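Local coordinates for DUF4785 domain-containing protein (Legionella pneumophila subsp. pneumophila, PDB 4KH9) that is of unknown function but binds calcium and carries two E-set-like beta domains behind an N-terminal domain, at residues E15-L20 and T291-A296; T282-V287 and K326-F331; Q298-Q303 and I313-R318. All coordinates share one frame; numbering follows the deposited sequence. Where two conformers were deposited one is given.

Interaction 1: residues E15-L20 and T291-A296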
loop_
_atom_site.group_PDB
_atom_site.type_symbol
_atom_site.label_atom_id
_atom_site.label_comp_id
_atom_site.label_asym_id
_atom_site.label_seq_id
_atom_site.Cartn_x
_atom_site.Cartn_y
_atom_site.Cartn_z
ATOM N N GLU A 15 -2.432 -12.942 -18.530
ATOM C CA GLU A 15 -2.754 -14.370 -18.413
ATOM C C GLU A 15 -4.245 -14.599 -18.203
ATOM O O GLU A 15 -4.777 -15.584 -18.711
ATOM C CB GLU A 15 -1.957 -15.037 -17.262
ATOM C CG GLU A 15 -2.112 -14.387 -15.892
ATOM C CD GLU A 15 -1.373 -15.025 -14.730
ATOM O OE1 GLU A 15 -0.482 -15.875 -14.965
ATOM O OE2 GLU A 15 -1.660 -14.635 -13.577
ATOM N N ASN A 16 -4.920 -13.695 -17.467
ATOM C CA ASN A 16 -6.331 -13.850 -17.121
ATOM C C ASN A 16 -7.305 -13.156 -18.095
ATOM O O ASN A 16 -8.515 -13.348 -17.935
ATOM C CB ASN A 16 -6.573 -13.309 -15.713
ATOM C CG ASN A 16 -6.327 -11.830 -15.556
ATOM O OD1 ASN A 16 -5.218 -11.325 -15.774
ATOM N ND2 ASN A 16 -7.350 -11.110 -15.126
ATOM N N CYS A 17 -6.805 -12.366 -19.076
ATOM C CA CYS A 17 -7.660 -11.610 -20.005
ATOM C C CYS A 17 -8.567 -12.528 -20.831
ATOM O O CYS A 17 -9.729 -12.179 -21.001
ATOM C CB CYS A 17 -6.846 -10.688 -20.906
ATOM S SG CYS A 17 -6.447 -9.083 -20.146
ATOM N N SER A 18 -8.072 -13.703 -21.291
ATOM C CA SER A 18 -8.841 -14.698 -22.068
ATOM C C SER A 18 -10.122 -15.166 -21.340
ATOM O O SER A 18 -11.115 -15.500 -21.983
ATOM C CB SER A 18 -7.969 -15.916 -22.360
ATOM O OG SER A 18 -6.940 -15.580 -23.275
ATOM N N GLN A 19 -10.094 -15.164 -20.002
ATOM C CA GLN A 19 -11.208 -15.564 -19.148
ATOM C C GLN A 19 -12.265 -14.455 -18.989
ATOM O O GLN A 19 -13.324 -14.711 -18.411
ATOM C CB GLN A 19 -10.683 -15.965 -17.757
ATOM C CG GLN A 19 -9.803 -17.223 -17.778
ATOM C CD GLN A 19 -9.270 -17.597 -16.414
ATOM O OE1 GLN A 19 -8.058 -17.766 -16.226
ATOM N NE2 GLN A 19 -10.155 -17.736 -15.431
ATOM N N LEU A 20 -11.982 -13.227 -19.462
ATOM C CA LEU A 20 -12.921 -12.117 -19.270
ATOM C C LEU A 20 -14.095 -12.184 -20.243
ATOM O O LEU A 20 -13.984 -12.698 -21.356
ATOM C CB LEU A 20 -12.221 -10.748 -19.393
ATOM C CG LEU A 20 -11.155 -10.420 -18.339
ATOM C CD1 LEU A 20 -10.383 -9.182 -18.733
ATOM C CD2 LEU A 20 -11.768 -10.261 -16.950
ATOM N N THR A 291 -3.465 -3.622 -25.566
ATOM C CA THR A 291 -3.610 -5.031 -25.172
ATOM C C THR A 291 -5.081 -5.450 -25.183
ATOM O O THR A 291 -5.919 -4.754 -24.614
ATOM C CB THR A 291 -2.982 -5.250 -23.783
ATOM O OG1 THR A 291 -1.571 -5.160 -23.910
ATOM C CG2 THR A 291 -3.326 -6.596 -23.161
ATOM N N ALA A 292 -5.367 -6.617 -25.799
ATOM C CA ALA A 292 -6.691 -7.227 -25.880
ATOM C C ALA A 292 -7.200 -7.522 -24.462
ATOM O O ALA A 292 -6.541 -8.231 -23.694
ATOM C CB ALA A 292 -6.632 -8.506 -26.723
ATOM N N SER A 293 -8.317 -6.897 -24.083
ATOM C CA SER A 293 -8.862 -7.061 -22.733
ATOM C C SER A 293 -10.267 -6.551 -22.674
ATOM O O SER A 293 -10.788 -6.037 -23.659
ATOM C CB SER A 293 -7.988 -6.313 -21.711
ATOM O OG SER A 293 -8.321 -6.632 -20.369
ATOM N N ARG A 294 -10.879 -6.665 -21.500
ATOM C CA ARG A 294 -12.199 -6.097 -21.252
ATOM C C ARG A 294 -12.014 -4.738 -20.599
ATOM O O ARG A 294 -11.327 -4.603 -19.583
ATOM C CB ARG A 294 -13.070 -7.033 -20.402
ATOM C CG ARG A 294 -14.486 -6.504 -20.234
ATOM C CD ARG A 294 -15.344 -7.488 -19.470
ATOM N NE ARG A 294 -16.725 -7.018 -19.404
ATOM C CZ ARG A 294 -17.595 -7.041 -20.409
ATOM N NH1 ARG A 294 -17.229 -7.482 -21.606
ATOM N NH2 ARG A 294 -18.823 -6.581 -20.237
ATOM N N TYR A 295 -12.633 -3.725 -21.187
ATOM C CA TYR A 295 -12.526 -2.356 -20.700
ATOM C C TYR A 295 -13.892 -1.765 -20.417
ATOM O O TYR A 295 -14.879 -2.094 -21.104
ATOM C CB TYR A 295 -11.811 -1.477 -21.739
ATOM C CG TYR A 295 -10.384 -1.884 -22.013
ATOM C CD1 TYR A 295 -9.334 -1.362 -21.265
ATOM C CD2 TYR A 295 -10.074 -2.753 -23.052
ATOM C CE1 TYR A 295 -8.010 -1.737 -21.512
ATOM C CE2 TYR A 295 -8.752 -3.114 -23.326
ATOM C CZ TYR A 295 -7.720 -2.588 -22.563
ATOM O OH TYR A 295 -6.417 -2.974 -22.786
ATOM N N ALA A 296 -13.950 -0.861 -19.431
ATOM C CA ALA A 296 -15.195 -0.171 -19.131
ATOM C C ALA A 296 -14.979 1.299 -19.176
ATOM O O ALA A 296 -14.060 1.819 -18.548
ATOM C CB ALA A 296 -15.746 -0.581 -17.775
#
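Ala292 opens the contact with its carbonyl: Ala292 O lies 3.7 Å from SG of Cys17, whose side chain is turned toward the strand. At Ser293 the approach tightens. OG stands anti to the backbone N (chi1 -169°), which carries it to 3.1 Å from the sulfur of Cys17, while CB of Ser293 lies 3.5 Å from the same SG. CD1 of Leu20 also reaches Ser293 OG, at 3.7 Å. The hydroxyl finds its hydrogen-bond partner in Asp353, and Cys17 is tied by a disulfide to Cys14, so the sulfur meets the strand as part of a covalently closed turn. That turn belongs to the loop between strands 2-3 and 25-29, and it rests against the start of strand 293-302 in the five-stranded sheet of the C-terminal E-set domain; the segments lie 271 residues apart at their nearest ends. Arg294 supplies the apolar half of the contact through the root of its side chain, its CB sitting 3.8 Å from CD1 of Leu20. Beyond CB the arginine leads away, extended from CG to NE, and NH1 donates to the carbonyls of Ser21 and Glu23, binding the loop just past Leu20 to the strand.

Interaction 2: residues T282-V287 and K326-F331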
loop_
_atom_site.group_PDB
_atom_site.type_symbol
_atom_site.label_atom_id
_atom_site.label_comp_id
_atom_site.label_asym_id
_atom_site.label_seq_id
_atom_site.Cartn_x
_atom_site.Cartn_y
_atom_site.Cartn_z
ATOM N N THR A 282 -26.441 10.896 -26.033
ATOM C CA THR A 282 -25.469 9.868 -26.371
ATOM C C THR A 282 -24.154 10.511 -26.773
ATOM O O THR A 282 -24.127 11.492 -27.529
ATOM C CB THR A 282 -26.032 8.954 -27.476
ATOM O OG1 THR A 282 -27.281 8.430 -27.046
ATOM C CG2 THR A 282 -25.138 7.784 -27.782
ATOM N N PHE A 283 -23.060 9.940 -26.250
ATOM C CA PHE A 283 -21.705 10.408 -26.511
ATOM C C PHE A 283 -20.890 9.299 -27.102
ATOM O O PHE A 283 -21.190 8.130 -26.869
ATOM C CB PHE A 283 -21.035 10.929 -25.224
ATOM C CG PHE A 283 -21.786 12.034 -24.534
ATOM C CD1 PHE A 283 -22.804 11.747 -23.627
ATOM C CD2 PHE A 283 -21.513 13.367 -24.823
ATOM C CE1 PHE A 283 -23.547 12.768 -23.043
ATOM C CE2 PHE A 283 -22.249 14.392 -24.222
ATOM C CZ PHE A 283 -23.260 14.081 -23.337
ATOM N N VAL A 284 -19.866 9.662 -27.878
ATOM C CA VAL A 284 -18.939 8.719 -28.496
ATOM C C VAL A 284 -17.506 9.137 -28.134
ATOM O O VAL A 284 -17.163 10.314 -28.213
ATOM C CB VAL A 284 -19.118 8.519 -30.030
ATOM C CG1 VAL A 284 -20.342 7.665 -30.344
ATOM C CG2 VAL A 284 -19.159 9.836 -30.795
ATOM N N VAL A 285 -16.690 8.179 -27.716
ATOM C CA VAL A 285 -15.297 8.441 -27.332
ATOM C C VAL A 285 -14.391 7.538 -28.139
ATOM O O VAL A 285 -14.640 6.330 -28.197
ATOM C CB VAL A 285 -15.026 8.262 -25.805
ATOM C CG1 VAL A 285 -13.688 8.893 -25.389
ATOM C CG2 VAL A 285 -16.143 8.834 -24.960
ATOM N N THR A 286 -13.297 8.093 -28.692
ATOM C CA THR A 286 -12.286 7.299 -29.394
ATOM C C THR A 286 -11.336 6.716 -28.320
ATOM O O THR A 286 -10.999 7.399 -27.344
ATOM C CB THR A 286 -11.572 8.148 -30.467
ATOM O OG1 THR A 286 -12.500 8.478 -31.496
ATOM C CG2 THR A 286 -10.375 7.449 -31.080
ATOM N N VAL A 287 -10.936 5.452 -28.491
ATOM C CA VAL A 287 -10.061 4.731 -27.563
ATOM C C VAL A 287 -8.927 4.062 -28.355
ATOM O O VAL A 287 -9.186 3.408 -29.354
ATOM C CB VAL A 287 -10.852 3.673 -26.716
ATOM C CG1 VAL A 287 -9.994 3.067 -25.612
ATOM C CG2 VAL A 287 -12.149 4.232 -26.137
ATOM N N LYS A 326 -7.647 1.126 -32.666
ATOM C CA LYS A 326 -8.504 2.279 -32.402
ATOM C C LYS A 326 -9.966 1.852 -32.425
ATOM O O LYS A 326 -10.360 1.025 -33.256
ATOM C CB LYS A 326 -8.254 3.424 -33.399
ATOM C CG LYS A 326 -6.973 4.206 -33.128
ATOM C CD LYS A 326 -6.771 5.392 -34.110
ATOM C CE LYS A 326 -6.232 5.006 -35.477
ATOM N NZ LYS A 326 -6.182 6.166 -36.407
ATOM N N HIS A 327 -10.757 2.356 -31.451
ATOM C CA HIS A 327 -12.177 2.032 -31.317
ATOM C C HIS A 327 -13.009 3.259 -30.937
ATOM O O HIS A 327 -12.463 4.241 -30.433
ATOM C CB HIS A 327 -12.401 0.955 -30.242
ATOM C CG HIS A 327 -11.644 -0.319 -30.436
ATOM N ND1 HIS A 327 -12.190 -1.375 -31.127
ATOM C CD2 HIS A 327 -10.431 -0.684 -29.961
ATOM C CE1 HIS A 327 -11.281 -2.336 -31.082
ATOM N NE2 HIS A 327 -10.201 -1.958 -30.403
ATOM N N VAL A 328 -14.320 3.195 -31.187
ATOM C CA VAL A 328 -15.252 4.250 -30.811
ATOM C C VAL A 328 -16.245 3.617 -29.821
ATOM O O VAL A 328 -16.921 2.632 -30.158
ATOM C CB VAL A 328 -15.944 4.951 -32.018
ATOM C CG1 VAL A 328 -16.881 6.055 -31.545
ATOM C CG2 VAL A 328 -14.916 5.519 -33.002
ATOM N N LEU A 329 -16.264 4.125 -28.589
ATOM C CA LEU A 329 -17.162 3.635 -27.545
ATOM C C LEU A 329 -18.291 4.621 -27.363
ATOM O O LEU A 329 -18.070 5.825 -27.423
ATOM C CB LEU A 329 -16.430 3.391 -26.222
ATOM C CG LEU A 329 -15.922 1.978 -25.973
ATOM C CD1 LEU A 329 -14.908 1.525 -27.046
ATOM C CD2 LEU A 329 -15.266 1.906 -24.627
ATOM N N GLN A 330 -19.488 4.107 -27.170
ATOM C CA GLN A 330 -20.687 4.897 -27.040
ATOM C C GLN A 330 -21.301 4.751 -25.648
ATOM O O GLN A 330 -21.351 3.656 -25.122
ATOM C CB GLN A 330 -21.678 4.406 -28.113
ATOM C CG GLN A 330 -22.726 5.412 -28.492
ATOM C CD GLN A 330 -23.756 4.799 -29.398
ATOM O OE1 GLN A 330 -24.871 4.495 -28.970
ATOM N NE2 GLN A 330 -23.386 4.538 -30.651
ATOM N N PHE A 331 -21.765 5.849 -25.052
ATOM C CA PHE A 331 -22.438 5.807 -23.755
ATOM C C PHE A 331 -23.569 6.805 -23.791
ATOM O O PHE A 331 -23.487 7.793 -24.521
ATOM C CB PHE A 331 -21.490 6.025 -22.557
ATOM C CG PHE A 331 -20.802 7.359 -22.451
ATOM C CD1 PHE A 331 -19.590 7.589 -23.098
ATOM C CD2 PHE A 331 -21.346 8.380 -21.677
ATOM C CE1 PHE A 331 -18.942 8.822 -22.984
ATOM C CE2 PHE A 331 -20.708 9.619 -21.581
ATOM C CZ PHE A 331 -19.498 9.824 -22.212
#
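Strands 282-287 and 326-331 run antiparallel, their axes 4.5 Å apart at the closest and at 155° to each other, with hydrogen-bonded pairs Phe283-Phe331, Val285-Leu329 and Val287-His327 alternating with non-hydrogen-bonded Val284-Gln330 and Thr286-Val328. Each hydrogen-bonded pair is joined by two backbone bonds, the bond from Val285 N to Leu329 O measuring 2.7 Å, and CA-H...O contacts fill the intervals. On the side of the sheet that carries the phenylalanines, the ring of Phe331 does most of the touching. Its CG takes the crowded position between backbone N and carbonyl carbon (chi1 64°). The ring itself leans toward strand 282-287. Phe283 CB sits over one face of that ring, 3.8 Å from its centroid and displaced toward the rim, in a CH-pi contact. The two phenyl planes are nearly parallel (23°) but slid apart, with centroids 5.3 Å from each other and little overlap. Val285 meets the same ring at its edge, CG2 in the ring plane and 3.4 Å from Phe331 CE1. Farther along this face CG2 of Val287 packs on CD1 of Leu329 at 4.0 Å. On the opposite face, the one bearing Val284, Thr286, Val328 and Gln330, CG of Gln330 lies 3.8 Å from CG1 of Val284 and 3.5 Å from CG2 of Thr282. Strand 268-278 flanks strand 281-289 in the same four-stranded sheet, and the phenylalanine-bearing face packs on Leu297, Leu322, Leu346 and Leu351 from strands 293-302, 312-322 and 345-353, forming the interior of a beta sandwich.

Interaction 3: residues Q298-Q303 and I313-R318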
loop_
_atom_site.group_PDB
_atom_site.type_symbol
_atom_site.label_atom_id
_atom_site.label_comp_id
_atom_site.label_asym_id
_atom_site.label_seq_id
_atom_site.Cartn_x
_atom_site.Cartn_y
_atom_site.Cartn_z
ATOM N N GLN A 298 -16.541 4.688 -18.071
ATOM C CA GLN A 298 -17.499 5.226 -17.109
ATOM C C GLN A 298 -17.522 6.737 -17.169
ATOM O O GLN A 298 -16.461 7.349 -17.238
ATOM C CB GLN A 298 -17.128 4.769 -15.701
ATOM C CG GLN A 298 -18.306 4.733 -14.757
ATOM C CD GLN A 298 -17.868 4.403 -13.356
ATOM O OE1 GLN A 298 -17.815 5.278 -12.482
ATOM N NE2 GLN A 298 -17.571 3.131 -13.113
ATOM N N SER A 299 -18.731 7.330 -17.125
ATOM C CA SER A 299 -18.956 8.779 -17.163
ATOM C C SER A 299 -20.109 9.173 -16.255
ATOM O O SER A 299 -20.980 8.352 -15.980
ATOM C CB SER A 299 -19.247 9.237 -18.582
ATOM O OG SER A 299 -19.167 10.655 -18.684
ATOM N N VAL A 300 -20.112 10.419 -15.788
ATOM C CA VAL A 300 -21.172 10.936 -14.910
ATOM C C VAL A 300 -21.737 12.239 -15.500
ATOM O O VAL A 300 -20.975 13.121 -15.894
ATOM C CB VAL A 300 -20.685 11.124 -13.443
ATOM C CG1 VAL A 300 -19.564 12.136 -13.343
ATOM C CG2 VAL A 300 -21.834 11.506 -12.512
ATOM N N LEU A 301 -23.063 12.331 -15.575
ATOM C CA LEU A 301 -23.756 13.518 -16.053
ATOM C C LEU A 301 -24.092 14.399 -14.858
ATOM O O LEU A 301 -24.731 13.943 -13.912
ATOM C CB LEU A 301 -25.023 13.154 -16.852
ATOM C CG LEU A 301 -25.808 14.307 -17.495
ATOM C CD1 LEU A 301 -25.097 14.837 -18.722
ATOM C CD2 LEU A 301 -27.174 13.861 -17.890
ATOM N N PHE A 302 -23.624 15.651 -14.900
ATOM C CA PHE A 302 -23.849 16.661 -13.871
ATOM C C PHE A 302 -24.805 17.728 -14.378
ATOM O O PHE A 302 -24.922 17.913 -15.588
ATOM C CB PHE A 302 -22.512 17.302 -13.472
ATOM C CG PHE A 302 -21.767 16.645 -12.342
ATOM C CD1 PHE A 302 -20.972 15.528 -12.568
ATOM C CD2 PHE A 302 -21.808 17.180 -11.056
ATOM C CE1 PHE A 302 -20.272 14.925 -11.516
ATOM C CE2 PHE A 302 -21.102 16.581 -10.009
ATOM C CZ PHE A 302 -20.338 15.458 -10.246
ATOM N N GLN A 303 -25.483 18.422 -13.448
ATOM C CA GLN A 303 -26.409 19.522 -13.711
ATOM C C GLN A 303 -25.881 20.759 -13.014
ATOM O O GLN A 303 -25.506 20.656 -11.853
ATOM C CB GLN A 303 -27.837 19.173 -13.245
ATOM C CG GLN A 303 -28.843 20.320 -13.379
ATOM C CD GLN A 303 -30.177 20.040 -12.733
ATOM O OE1 GLN A 303 -30.714 18.934 -12.809
ATOM N NE2 GLN A 303 -30.782 21.064 -12.148
ATOM N N ILE A 313 -26.521 13.694 -11.887
ATOM C CA ILE A 313 -27.859 13.241 -12.284
ATOM C C ILE A 313 -27.857 11.716 -12.506
ATOM O O ILE A 313 -28.807 11.036 -12.101
ATOM C CB ILE A 313 -28.314 14.010 -13.574
ATOM C CG1 ILE A 313 -28.604 15.511 -13.315
ATOM C CG2 ILE A 313 -29.479 13.326 -14.339
ATOM C CD1 ILE A 313 -29.816 15.835 -12.328
ATOM N N GLN A 314 -26.788 11.186 -13.143
ATOM C CA GLN A 314 -26.686 9.768 -13.483
ATOM C C GLN A 314 -25.271 9.367 -13.876
ATOM O O GLN A 314 -24.515 10.179 -14.423
ATOM C CB GLN A 314 -27.630 9.502 -14.680
ATOM C CG GLN A 314 -27.938 8.039 -14.963
ATOM C CD GLN A 314 -28.893 7.847 -16.111
ATOM O OE1 GLN A 314 -28.820 8.506 -17.164
ATOM N NE2 GLN A 314 -29.801 6.912 -15.932
ATOM N N THR A 315 -24.935 8.101 -13.633
ATOM C CA THR A 315 -23.682 7.503 -14.068
ATOM C C THR A 315 -24.004 6.517 -15.185
ATOM O O THR A 315 -25.017 5.821 -15.104
ATOM C CB THR A 315 -22.916 6.833 -12.897
ATOM O OG1 THR A 315 -22.732 7.782 -11.860
ATOM C CG2 THR A 315 -21.542 6.303 -13.307
ATOM N N SER A 316 -23.139 6.463 -16.211
ATOM C CA SER A 316 -23.264 5.559 -17.355
ATOM C C SER A 316 -21.984 4.776 -17.513
ATOM O O SER A 316 -20.915 5.320 -17.272
ATOM C CB SER A 316 -23.576 6.339 -18.629
ATOM O OG SER A 316 -23.500 5.525 -19.787
ATOM N N GLN A 317 -22.097 3.507 -17.894
ATOM C CA GLN A 317 -20.942 2.660 -18.063
ATOM C C GLN A 317 -21.094 1.740 -19.278
ATOM O O GLN A 317 -22.045 0.968 -19.352
ATOM C CB GLN A 317 -20.697 1.831 -16.791
ATOM C CG GLN A 317 -19.446 0.988 -16.885
ATOM C CD GLN A 317 -19.129 0.314 -15.587
ATOM O OE1 GLN A 317 -18.400 0.863 -14.763
ATOM N NE2 GLN A 317 -19.681 -0.866 -15.368
ATOM N N ARG A 318 -20.112 1.796 -20.186
ATOM C CA ARG A 318 -20.018 0.936 -21.365
ATOM C C ARG A 318 -18.853 -0.022 -21.178
ATOM O O ARG A 318 -17.711 0.421 -21.120
ATOM C CB ARG A 318 -19.838 1.784 -22.651
ATOM C CG ARG A 318 -19.529 0.976 -23.944
ATOM C CD ARG A 318 -20.699 0.150 -24.488
ATOM N NE ARG A 318 -21.827 1.004 -24.871
ATOM C CZ ARG A 318 -22.975 0.575 -25.378
ATOM N NH1 ARG A 318 -23.164 -0.716 -25.607
ATOM N NH2 ARG A 318 -23.942 1.433 -25.656
#
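Backbone bonds carry most of the pairing between Gln298-Gln303 and Ile313-Arg318, the two arms of an antiparallel beta hairpin. Ser299 and Ser316 exchange two of them, and Leu301 N donates to Gln314 O at 2.8 Å. Leu301 O, however, is taken by Ile313 N at 2.7 Å. Two residues of one strand, Ile313 and Gln314, thus stand opposite the single Leu301 of the other, the pattern of a classic beta bulge. One side-chain hydrogen bond crosses as well, from Gln298 NE2 to Gln317 OE1 at 2.9 Å, with an angle of 154° at the hydrogen. The donor is tilted 20° from the carbonyl plane of Gln317, and the two amides are turned 39° against each other. Among the van der Waals contacts, CG2 of Thr315, anti to the backbone N, reaches Ser299 O at 3.4 Å. CG1 of Ile313 meets CB of Gln303 at 3.7 Å, though Gln303 is poorly ordered. The Gln317 side chain is about 5 Å from that of Asp27, a calcium ligand, although no calcium is bound there in this chain. With NE2 engaged by Gln317 and OE1 by the Tyr348 hydroxyl, the Gln298 amide is fixed in rotation and ties together strands 312-322, 293-302 and 345-353.

Overall arrangement
All three contacts gather at the C-terminal domain. Interactions 1 and 3 share strand 293-302, their centres 24 Å apart; they occur in series along the chain and touch where Ala296 packs on Gln317 and Arg318. The segments of interactions 1 and 2 alternate in sequence, and interaction 2 encloses interaction 3. It belongs to the opposing four-stranded sheet, its centre 14 Å from that of interaction 3 and 19 Å from that of interaction 1. The sheets meet where Phe331 packs on Ser299 and Ser316, and Arg318 NE probably donates to Gln330 O. Interaction 3 pairs a hairpin in one sheet, interaction 2 strands 39 residues apart in the other, and interaction 1 fastens an N-terminal loop to this sandwich.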